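Local coordinates for chorismate synthase (Campylobacter jejuni, PDB 1SQ1), which probably catalyses the anti-1,4-elimination of phosphate from 5-enolpyruvylshikimate-3-phosphate to give chorismate, with reduced FMN as cofactor, at residues 4-8 / 341-346; 28-34 / 71-75; 148-152 / 333-337. One frame throughout, in Å; residues are numbered along the deposited sequence.

How the contacts relate
Contacts 1 and 3 lie on one helix, 325-346. Contact 3 has its centre about 3 Å from that of the chain and joins the helix to strand 148-156. Contact 1 lies at the helix's C-terminal end, about 15 Å from contact 3 between centres; Phe4 CE1 packs there on Met335 CE, 3.6 Å away. Contact 2 is about 16 Å from contact 1, centre to centre, and they touch where Leu8 CD2 comes 3.7 Å from Met28 N. Both also touch the second subunit. Contacts 2 and 3 do not touch; their nearest atoms are about 8 Å apart. The side chain of Ser333 is about 10 Å from that of Arg46, a predicted NADP-binding residue.

Contact 1. Residues 4-8 / 341-346; sequences FGTRL and ADCLLL
The loop 4-8 wraps around the carboxylate of Asp342, which projects from the last two turns of helix 325-346. The closest CA pair is Leu8 with Asp342, 5.0 Å apart. Asp342 has chi1 t, and both its oxygens receive backbone NH groups. Thr6 N donates to Asp342 OD1 at 2.9 Å. Arg7 N and Leu8 N share Asp342 OD2, at 3.1 and 3.2 Å. Three consecutive amides are thus satisfied by one side chain. OD1 also forms a salt bridge with Lys229. At the angles of Gly5 (phi 105°, psi 153°) a CB would jam against Phe4 O and clash with Leu8 O, which calls for glycine; Gly5 CA can lie 3.2 Å from Asp342 OD1. Thr6 and Arg7 have phi/psi of -79/-66° and -98/-35°, and Leu8 has -104/78°. The carbonyls of Gly5 and Thr6 both accept hydrogen bonds from Lys9. Thr6 OG1 bonds to Asp224, and Arg7 NH1 reaches the carbonyl of Leu346 of the second subunit. Apolar contacts flank the carboxylate. Thr6 CG2 and Arg7 CB each lie 3.6 Å from Leu346 CD2. Leu8 CG is 3.9 Å from Leu345 CD1, and Leu8 CD1 is 4.1 Å from Ala341 CB. Phe4 bonds through its backbone to Phe10, so the arrangement is a beta-hairpin connection between strands 3-4 and 9-13, fixed to a core helix of the chorismate synthase beta-alpha-beta sandwich.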
loop_
_atom_site.group_PDB
_atom_site.type_symbol
_atom_site.label_atom_id
_atom_site.label_comp_id
_atom_site.label_asym_id
_atom_site.label_seq_id
_atom_site.Cartn_x
_atom_site.Cartn_y
_atom_site.Cartn_z
ATOM N N PHE A 4 -0.952 8.404 5.849
ATOM C CA PHE A 4 0.215 8.843 5.111
ATOM C C PHE A 4 1.509 8.135 5.512
ATOM O O PHE A 4 1.751 7.873 6.691
ATOM C CB PHE A 4 0.347 10.355 5.297
ATOM C CG PHE A 4 1.577 10.951 4.679
ATOM C CD1 PHE A 4 2.579 11.475 5.482
ATOM C CD2 PHE A 4 1.713 11.031 3.298
ATOM C CE1 PHE A 4 3.701 12.073 4.922
ATOM C CE2 PHE A 4 2.832 11.629 2.724
ATOM C CZ PHE A 4 3.828 12.153 3.537
ATOM N N GLY A 5 2.338 7.832 4.513
ATOM C CA GLY A 5 3.611 7.176 4.753
ATOM C C GLY A 5 3.668 5.704 4.383
ATOM O O GLY A 5 2.646 5.012 4.384
ATOM N N THR A 6 4.869 5.223 4.064
ATOM C CA THR A 6 5.074 3.817 3.719
ATOM C C THR A 6 5.133 2.957 4.981
ATOM O O THR A 6 4.267 2.126 5.211
ATOM C CB THR A 6 6.390 3.600 2.979
ATOM O OG1 THR A 6 6.509 4.545 1.912
ATOM C CG2 THR A 6 6.436 2.210 2.413
ATOM N N ARG A 7 6.161 3.166 5.798
ATOM C CA ARG A 7 6.333 2.395 7.022
ATOM C C ARG A 7 5.811 3.130 8.261
ATOM O O ARG A 7 5.292 2.495 9.180
ATOM C CB ARG A 7 7.814 2.038 7.203
ATOM C CG ARG A 7 8.105 1.010 8.286
ATOM C CD ARG A 7 7.829 -0.404 7.793
ATOM N NE ARG A 7 7.895 -1.419 8.851
ATOM C CZ ARG A 7 7.178 -1.388 9.976
ATOM N NH1 ARG A 7 7.293 -2.354 10.878
ATOM N NH2 ARG A 7 6.351 -0.380 10.213
ATOM N N LEU A 8 5.962 4.455 8.289
ATOM C CA LEU A 8 5.498 5.293 9.407
ATOM C C LEU A 8 4.205 5.996 8.961
ATOM O O LEU A 8 4.202 7.173 8.607
ATOM C CB LEU A 8 6.555 6.347 9.757
ATOM C CG LEU A 8 6.671 6.830 11.207
ATOM C CD1 LEU A 8 6.591 8.349 11.270
ATOM C CD2 LEU A 8 5.597 6.192 12.053
ATOM N N ALA A 341 11.312 10.752 9.118
ATOM C CA ALA A 341 11.210 9.701 10.111
ATOM C C ALA A 341 10.668 8.459 9.444
ATOM O O ALA A 341 10.767 7.359 9.984
ATOM C CB ALA A 341 10.300 10.128 11.221
ATOM N N ASP A 342 10.071 8.636 8.268
ATOM C CA ASP A 342 9.530 7.501 7.527
ATOM C C ASP A 342 10.658 6.837 6.717
ATOM O O ASP A 342 10.809 5.625 6.765
ATOM C CB ASP A 342 8.367 7.959 6.624
ATOM C CG ASP A 342 7.681 6.803 5.881
ATOM O OD1 ASP A 342 6.836 7.101 5.007
ATOM O OD2 ASP A 342 7.974 5.614 6.152
ATOM N N CYS A 343 11.467 7.622 6.006
ATOM C CA CYS A 343 12.563 7.040 5.225
ATOM C C CYS A 343 13.579 6.390 6.146
ATOM O O CYS A 343 14.259 5.429 5.771
ATOM C CB CYS A 343 13.305 8.099 4.415
ATOM S SG CYS A 343 12.285 9.129 3.362
ATOM N N LEU A 344 13.682 6.941 7.352
ATOM C CA LEU A 344 14.622 6.464 8.360
ATOM C C LEU A 344 14.343 5.000 8.709
ATOM O O LEU A 344 15.272 4.212 8.908
ATOM C CB LEU A 344 14.517 7.362 9.605
ATOM C CG LEU A 344 15.682 7.445 10.587
ATOM C CD1 LEU A 344 15.457 8.590 11.554
ATOM C CD2 LEU A 344 15.798 6.147 11.315
ATOM N N LEU A 345 13.061 4.646 8.776
ATOM C CA LEU A 345 12.657 3.281 9.077
ATOM C C LEU A 345 12.732 2.423 7.803
ATOM O O LEU A 345 13.174 1.278 7.835
ATOM C CB LEU A 345 11.240 3.278 9.654
ATOM C CG LEU A 345 11.108 4.065 10.966
ATOM C CD1 LEU A 345 9.648 4.342 11.311
ATOM C CD2 LEU A 345 11.770 3.280 12.072
ATOM N N LEU A 346 12.322 2.984 6.674
ATOM C CA LEU A 346 12.367 2.254 5.419
ATOM C C LEU A 346 13.766 1.803 5.034
ATOM O O LEU A 346 13.954 0.707 4.520
ATOM C CB LEU A 346 11.831 3.117 4.288
ATOM C CG LEU A 346 10.328 3.337 4.249
ATOM C CD1 LEU A 346 10.018 4.293 3.110
ATOM C CD2 LEU A 346 9.609 2.004 4.075
#

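Contact 2. Residues 28-34 / 71-75. With SO4 (sulfate ion), chain C.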
loop_
_atom_site.group_PDB
_atom_site.type_symbol
_atom_site.label_atom_id
_atom_site.label_comp_id
_atom_site.label_asym_id
_atom_site.label_seq_id
_atom_site.Cartn_x
_atom_site.Cartn_y
_atom_site.Cartn_z
HETATM N N MSE A 28 5.990 3.638 14.690
HETATM C CA MSE A 28 7.049 4.167 15.540
HETATM C C MSE A 28 7.724 3.043 16.305
HETATM O O MSE A 28 7.061 2.192 16.894
HETATM C CB MSE A 28 6.491 5.199 16.519
HETATM C CG MSE A 28 6.295 6.577 15.899
HETATM SE SE MSE A 28 7.892 7.683 15.965
HETATM C CE MSE A 28 8.847 7.051 14.403
ATOM N N PRO A 29 9.065 3.013 16.289
ATOM C CA PRO A 29 9.770 1.950 17.010
ATOM C C PRO A 29 9.592 2.092 18.518
ATOM O O PRO A 29 9.374 3.192 19.022
ATOM C CB PRO A 29 11.219 2.115 16.550
ATOM C CG PRO A 29 11.317 3.555 16.205
ATOM C CD PRO A 29 10.002 3.874 15.549
ATOM N N ALA A 30 9.650 0.981 19.242
ATOM C CA ALA A 30 9.479 1.040 20.688
ATOM C C ALA A 30 10.745 1.591 21.338
ATOM O O ALA A 30 11.823 1.627 20.732
ATOM C CB ALA A 30 9.159 -0.334 21.231
ATOM N N GLY A 31 10.596 2.048 22.569
ATOM C CA GLY A 31 11.732 2.592 23.277
ATOM C C GLY A 31 12.205 3.927 22.746
ATOM O O GLY A 31 13.329 4.044 22.260
ATOM N N VAL A 32 11.335 4.931 22.813
ATOM C CA VAL A 32 11.687 6.278 22.372
ATOM C C VAL A 32 11.190 7.252 23.433
ATOM O O VAL A 32 10.011 7.237 23.821
ATOM C CB VAL A 32 11.079 6.651 20.982
ATOM C CG1 VAL A 32 11.345 8.124 20.682
ATOM C CG2 VAL A 32 11.727 5.811 19.875
ATOM N N LYS A 33 12.113 8.075 23.918
ATOM C CA LYS A 33 11.806 9.047 24.950
ATOM C C LYS A 33 10.686 9.939 24.417
ATOM O O LYS A 33 10.884 10.728 23.498
ATOM C CB LYS A 33 13.070 9.857 25.278
ATOM C CG LYS A 33 12.975 10.710 26.540
ATOM C CD LYS A 33 12.327 12.059 26.244
ATOM C CE LYS A 33 11.658 12.687 27.486
ATOM N NZ LYS A 33 11.134 14.082 27.203
ATOM N N PHE A 34 9.494 9.794 24.981
ATOM C CA PHE A 34 8.368 10.591 24.529
ATOM C C PHE A 34 8.272 11.919 25.278
ATOM O O PHE A 34 7.805 11.978 26.416
ATOM C CB PHE A 34 7.074 9.787 24.676
ATOM C CG PHE A 34 5.896 10.402 23.975
ATOM C CD1 PHE A 34 5.054 11.284 24.644
ATOM C CD2 PHE A 34 5.635 10.105 22.637
ATOM C CE1 PHE A 34 3.965 11.859 23.996
ATOM C CE2 PHE A 34 4.550 10.675 21.977
ATOM C CZ PHE A 34 3.710 11.554 22.660
ATOM N N GLY A 71 6.750 7.179 29.899
ATOM C CA GLY A 71 7.618 8.106 29.184
ATOM C C GLY A 71 8.266 7.604 27.904
ATOM O O GLY A 71 8.914 8.375 27.194
ATOM N N TYR A 72 8.099 6.320 27.605
ATOM C CA TYR A 72 8.682 5.742 26.399
ATOM C C TYR A 72 7.647 5.147 25.445
ATOM O O TYR A 72 6.569 4.712 25.860
ATOM C CB TYR A 72 9.719 4.682 26.778
ATOM C CG TYR A 72 11.018 5.270 27.281
ATOM C CD1 TYR A 72 11.063 6.008 28.462
ATOM C CD2 TYR A 72 12.197 5.120 26.552
ATOM C CE1 TYR A 72 12.254 6.589 28.907
ATOM C CE2 TYR A 72 13.395 5.694 26.985
ATOM C CZ TYR A 72 13.417 6.429 28.164
ATOM O OH TYR A 72 14.595 6.999 28.598
ATOM N N THR A 73 7.974 5.145 24.157
ATOM C CA THR A 73 7.066 4.598 23.161
ATOM C C THR A 73 7.073 3.089 23.286
ATOM O O THR A 73 8.120 2.469 23.458
ATOM C CB THR A 73 7.475 4.986 21.719
ATOM O OG1 THR A 73 8.777 4.463 21.418
ATOM C CG2 THR A 73 7.485 6.499 21.562
ATOM N N THR A 74 5.887 2.509 23.195
ATOM C CA THR A 74 5.715 1.076 23.309
ATOM C C THR A 74 5.987 0.367 21.990
ATOM O O THR A 74 6.328 -0.814 21.965
ATOM C CB THR A 74 4.291 0.763 23.761
ATOM O OG1 THR A 74 3.360 1.180 22.754
ATOM C CG2 THR A 74 3.981 1.519 25.046
ATOM N N GLY A 75 5.849 1.101 20.892
ATOM C CA GLY A 75 6.065 0.513 19.586
ATOM C C GLY A 75 4.733 0.257 18.921
ATOM O O GLY A 75 4.680 -0.230 17.801
HETATM S S SO4 C . -0.196 0.951 24.735
HETATM O O1 SO4 C . -0.189 2.383 25.128
HETATM O O2 SO4 C . 0.224 0.132 25.906
HETATM O O3 SO4 C . -1.573 0.569 24.310
HETATM O O4 SO4 C . 0.757 0.734 23.610
#
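Thr73 faces two residues at once, and three of the four hydrogen bonds of this contact pass through it. Its carbonyl O accepts from Gly31 N at 2.7 Å, while its N donates to Val32 O at 2.9 Å. This is the bonding pattern of a beta bulge, with Gly31 and Val32 opposite Thr73. Gly31 opens the bulge with a positive phi (71°), suited to glycine. Beyond the bulge comes one antiparallel bridge: Lys33 and Tyr72 form a non-hydrogen-bonded pair, Lys33 CA to Tyr72 CA 4.8 Å. Phe34 N donates to Gly71 O at 2.7 Å. The loop before helix 36-45 thereby lines the short hairpin of strands 68-69 and 72-73. Lys33 CA sits over the Tyr72 ring in a CH-pi contact, 4.2 Å from the centroid. The Phe34 ring meets Thr73 CG2 edge-on, its CD2 4.2 Å away, and also packs on Val137 and Met140 of helix 128-143. Thr73 OG1 donates to Pro29 O at 2.8 Å. Gly75 CA lies 3.6 Å from Ala30 CB, and a side chain at Gly75 would clash there. The sulfate, probably from the crystallisation liquor, also bonds Ser124 N of the third subunit, and its O4 accepts from Thr74 OG1 at 2.8 Å.

Contact 3. Residues 148-152 / 333-337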
loop_
_atom_site.group_PDB
_atom_site.type_symbol
_atom_site.label_atom_id
_atom_site.label_comp_id
_atom_site.label_asym_id
_atom_site.label_seq_id
_atom_site.Cartn_x
_atom_site.Cartn_y
_atom_site.Cartn_z
ATOM N N CYS A 148 17.638 17.544 12.685
ATOM C CA CYS A 148 16.837 18.684 13.070
ATOM C C CYS A 148 16.159 19.318 11.876
ATOM O O CYS A 148 16.792 19.569 10.851
ATOM C CB CYS A 148 17.713 19.711 13.776
ATOM S SG CYS A 148 16.780 20.988 14.608
ATOM N N VAL A 149 14.863 19.566 12.020
ATOM C CA VAL A 149 14.074 20.182 10.963
ATOM C C VAL A 149 13.473 21.482 11.491
ATOM O O VAL A 149 12.775 21.484 12.505
ATOM C CB VAL A 149 12.936 19.239 10.491
ATOM C CG1 VAL A 149 12.088 19.929 9.439
ATOM C CG2 VAL A 149 13.527 17.961 9.915
ATOM N N GLN A 150 13.758 22.584 10.806
ATOM C CA GLN A 150 13.250 23.892 11.201
ATOM C C GLN A 150 12.851 24.686 9.967
ATOM O O GLN A 150 13.458 24.532 8.908
ATOM C CB GLN A 150 14.319 24.646 11.991
ATOM C CG GLN A 150 15.733 24.118 11.759
ATOM C CD GLN A 150 16.760 24.758 12.676
ATOM O OE1 GLN A 150 16.453 25.114 13.820
ATOM N NE2 GLN A 150 17.992 24.886 12.187
ATOM N N SER A 151 11.832 25.534 10.115
ATOM C CA SER A 151 11.311 26.359 9.018
ATOM C C SER A 151 10.907 27.752 9.492
ATOM O O SER A 151 10.709 27.985 10.689
ATOM C CB SER A 151 10.077 25.697 8.403
ATOM O OG SER A 151 10.333 24.349 8.038
ATOM N N GLY A 152 10.768 28.666 8.535
ATOM C CA GLY A 152 10.374 30.027 8.849
ATOM C C GLY A 152 9.984 30.808 7.609
ATOM O O GLY A 152 10.318 30.400 6.498
ATOM N N SER A 333 6.953 22.036 8.524
ATOM C CA SER A 333 7.952 21.359 9.348
ATOM C C SER A 333 7.472 19.961 9.710
ATOM O O SER A 333 8.172 18.981 9.471
ATOM C CB SER A 333 8.241 22.143 10.633
ATOM O OG SER A 333 9.185 23.176 10.402
ATOM N N ALA A 334 6.271 19.879 10.281
ATOM C CA ALA A 334 5.690 18.601 10.678
ATOM C C ALA A 334 5.739 17.594 9.535
ATOM O O ALA A 334 6.186 16.467 9.718
ATOM C CB ALA A 334 4.253 18.804 11.139
HETATM N N MSE A 335 5.284 18.009 8.356
HETATM C CA MSE A 335 5.286 17.139 7.189
HETATM C C MSE A 335 6.680 16.650 6.810
HETATM O O MSE A 335 6.865 15.464 6.516
HETATM C CB MSE A 335 4.653 17.838 5.976
HETATM C CG MSE A 335 3.173 18.140 6.101
HETATM SE SE MSE A 335 2.099 16.644 6.712
HETATM C CE MSE A 335 2.291 15.424 5.211
ATOM N N VAL A 336 7.659 17.547 6.798
ATOM C CA VAL A 336 9.011 17.130 6.443
ATOM C C VAL A 336 9.533 16.197 7.524
ATOM O O VAL A 336 10.382 15.343 7.278
ATOM C CB VAL A 336 9.960 18.328 6.292
ATOM C CG1 VAL A 336 11.361 17.835 6.005
ATOM C CG2 VAL A 336 9.481 19.223 5.155
ATOM N N ARG A 337 8.988 16.343 8.722
ATOM C CA ARG A 337 9.381 15.510 9.838
ATOM C C ARG A 337 8.895 14.099 9.544
ATOM O O ARG A 337 9.705 13.173 9.464
ATOM C CB ARG A 337 8.727 16.004 11.120
ATOM C CG ARG A 337 9.654 16.070 12.301
ATOM C CD ARG A 337 10.241 17.465 12.482
ATOM N NE ARG A 337 9.339 18.375 13.186
ATOM C CZ ARG A 337 9.769 19.427 13.884
ATOM N NH1 ARG A 337 11.079 19.677 13.964
ATOM N NH2 ARG A 337 8.910 20.237 14.490
#
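Apolar packing is centred on Val149, the residue of strand 148-152 most covered by the helix. Its CG1 is 4.1 Å from Val336 CG1 and 4.0 Å from the carbonyl O of Ser333. Its CB lies 3.8 Å from CD of Arg337, so the aliphatic part of the arginine packs against it. Val149 and Ser151 point toward the helix, while Cys148 and Gln150 point away, as expected of alternating residues in a strand. The axes of the two short segments come within 8.2 Å and run nearly antiparallel, at 154°. This is helix-on-sheet packing within the chorismate synthase beta-alpha-beta sandwich. Helix 325-346 lies in the helical layer, where Val336 also meets helix 226-235, and strand 148-156 belongs to one of the enclosing antiparallel sheets. Among the polar contacts, Ser151 OG and Ser333 OG are hydrogen-bonded at 2.9 Å; either could be the donor. Ser151 OG also bonds Thr209 on the adjacent strand 205-212. Arg337 NH1 approaches Val149 O to 2.9 Å, but the angle is too poor for a hydrogen bond. The charge of this arginine is met by Glu42, which forms a salt bridge with NH2.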